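Local coordinates for protein transmembrane oligosaccharyl transferase (Archaeoglobus fulgidus, PDB 3WAJ) that belongs to the STT3/AglB family of membrane-embedded oligosaccharyl transferases, joining a transmembrane helical part to a soluble C-terminal part, at residues Q502-D505 with A506-M510. Residues are numbered along the deposited sequence; the frame is centred on the assembly and turned at random.
Sequences QWYD and ALTWM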
loop_
_atom_site.group_PDB
_atom_site.type_symbol
_atom_site.label_atom_id
_atom_site.label_comp_id
_atom_site.label_asym_id
_atom_site.label_seq_id
_atom_site.Cartn_x
_atom_site.Cartn_y
_atom_site.Cartn_z
ATOM N N GLN A 502 6.899 -13.833 11.413
ATOM C CA GLN A 502 5.720 -14.660 11.660
ATOM C C GLN A 502 4.877 -14.819 10.399
ATOM O O GLN A 502 4.524 -15.940 10.015
ATOM C CB GLN A 502 4.876 -14.085 12.800
ATOM C CG GLN A 502 5.552 -14.141 14.157
ATOM C CD GLN A 502 6.119 -12.806 14.559
ATOM O OE1 GLN A 502 6.561 -12.030 13.709
ATOM N NE2 GLN A 502 6.082 -12.507 15.861
ATOM N N TRP A 503 4.565 -13.689 9.765
ATOM C CA TRP A 503 3.819 -13.672 8.502
ATOM C C TRP A 503 4.553 -14.367 7.366
ATOM O O TRP A 503 3.981 -15.184 6.647
ATOM C CB TRP A 503 3.561 -12.239 8.070
ATOM C CG TRP A 503 2.193 -11.714 8.364
ATOM C CD1 TRP A 503 1.852 -10.771 9.305
ATOM C CD2 TRP A 503 0.975 -12.064 7.686
ATOM N NE1 TRP A 503 0.499 -10.518 9.252
ATOM C CE2 TRP A 503 -0.063 -11.292 8.263
ATOM C CE3 TRP A 503 0.664 -12.950 6.639
ATOM C CZ2 TRP A 503 -1.387 -11.390 7.845
ATOM C CZ3 TRP A 503 -0.643 -13.043 6.208
ATOM C CH2 TRP A 503 -1.664 -12.270 6.813
ATOM N N TYR A 504 5.823 -14.035 7.185
ATOM C CA TYR A 504 6.562 -14.629 6.080
ATOM C C TYR A 504 6.625 -16.140 6.234
ATOM O O TYR A 504 6.447 -16.871 5.252
ATOM C CB TYR A 504 7.966 -14.026 5.928
ATOM C CG TYR A 504 8.714 -14.566 4.728
ATOM C CD1 TYR A 504 8.625 -13.942 3.485
ATOM C CD2 TYR A 504 9.510 -15.712 4.840
ATOM C CE1 TYR A 504 9.306 -14.447 2.377
ATOM C CE2 TYR A 504 10.195 -16.229 3.741
ATOM C CZ TYR A 504 10.093 -15.595 2.517
ATOM O OH TYR A 504 10.780 -16.118 1.454
ATOM N N ASP A 505 6.855 -16.621 7.457
ATOM C CA ASP A 505 6.929 -18.077 7.680
ATOM C C ASP A 505 5.573 -18.743 7.518
ATOM O O ASP A 505 5.476 -19.845 6.978
ATOM C CB ASP A 505 7.525 -18.413 9.054
ATOM C CG ASP A 505 9.017 -18.176 9.114
ATOM O OD1 ASP A 505 9.609 -17.966 8.037
ATOM O OD2 ASP A 505 9.595 -18.202 10.231
ATOM N N ALA A 506 4.527 -18.066 7.984
ATOM C CA ALA A 506 3.173 -18.600 7.852
ATOM C C ALA A 506 2.841 -18.840 6.374
ATOM O O ALA A 506 2.314 -19.878 6.001
ATOM C CB ALA A 506 2.149 -17.664 8.497
ATOM N N LEU A 507 3.190 -17.880 5.527
ATOM C CA LEU A 507 2.899 -17.992 4.099
ATOM C C LEU A 507 3.769 -19.025 3.375
ATOM O O LEU A 507 3.258 -19.763 2.537
ATOM C CB LEU A 507 2.978 -16.618 3.429
ATOM C CG LEU A 507 1.977 -15.704 4.114
ATOM C CD1 LEU A 507 2.102 -14.280 3.621
ATOM C CD2 LEU A 507 0.572 -16.261 3.896
ATOM N N THR A 508 5.067 -19.093 3.694
ATOM C CA THR A 508 5.898 -20.156 3.111
ATOM C C THR A 508 5.365 -21.500 3.555
ATOM O O THR A 508 5.339 -22.450 2.777
ATOM C CB THR A 508 7.403 -20.077 3.453
ATOM O OG1 THR A 508 7.570 -20.046 4.871
ATOM C CG2 THR A 508 8.048 -18.854 2.814
ATOM N N TRP A 509 4.933 -21.580 4.810
ATOM C CA TRP A 509 4.305 -22.802 5.304
ATOM C C TRP A 509 3.083 -23.153 4.455
ATOM O O TRP A 509 2.924 -24.291 4.020
ATOM C CB TRP A 509 3.888 -22.657 6.772
ATOM C CG TRP A 509 3.259 -23.914 7.311
ATOM C CD1 TRP A 509 3.907 -24.973 7.900
ATOM C CD2 TRP A 509 1.857 -24.263 7.290
ATOM N NE1 TRP A 509 2.997 -25.947 8.244
ATOM C CE2 TRP A 509 1.736 -25.543 7.884
ATOM C CE3 TRP A 509 0.701 -23.621 6.818
ATOM C CZ2 TRP A 509 0.497 -26.194 8.032
ATOM C CZ3 TRP A 509 -0.534 -24.260 6.969
ATOM C CH2 TRP A 509 -0.625 -25.536 7.574
ATOM N N MET A 510 2.224 -22.162 4.234
ATOM C CA MET A 510 1.012 -22.345 3.450
ATOM C C MET A 510 1.320 -22.886 2.063
ATOM O O MET A 510 0.659 -23.820 1.592
ATOM C CB MET A 510 0.204 -21.033 3.351
ATOM C CG MET A 510 -0.998 -21.150 2.420
ATOM S SD MET A 510 -2.095 -19.729 2.454
ATOM C CE MET A 510 -3.013 -19.975 3.971
HETATM O O HOH W 1 10.121 -19.354 6.074
#
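Two successive turns of helix 501-513 illustrate i to i+4 pairing, with Trp503 meeting Leu507 on one flank and Tyr504 meeting Thr508 on another. The backbone sets the spacing: Leu507 N donates to Trp503 O at 3.0 Å, and Thr508 N reaches Tyr504 O at the same length and nearly straight, with an N-H...O angle of 168°. On the buried side, formed by Trp503, Ala506, Leu507 and Met510, Leu507 brings its branch point and CD1 to the six-membered-ring edge of the Trp503 indole, CD1 lying 3.6 Å from CE3 and near the ring plane. NE1 hydrogen-bonds to Asp611 OD2, Tyr553 stacks on the indole and Trp556 meets it edge-to-face, contacts that probably limit its rotation. This helix belongs to the AglB core domain and packs against a mixed beta-sheet, where Ala506 touches strand 771-776 and Met510 both that strand and 605-611; helix 554-561 covers Leu507 and Thr508. Tyr504 extends with CG anti to its own N (chi1 -176°), which swings the ring outward and toward the following turn, where CE2 touches Thr508 CG2 at 3.5 Å, obliquely to the ring. Thr508 turns its hydroxyl back over the preceding turn (chi1 55°), where OG1 sits 3.0 Å from Asp505 O. One water donates both to Thr508 OG1, at 2.9 Å, and to Asp505 OD1, bridging the two polar side chains.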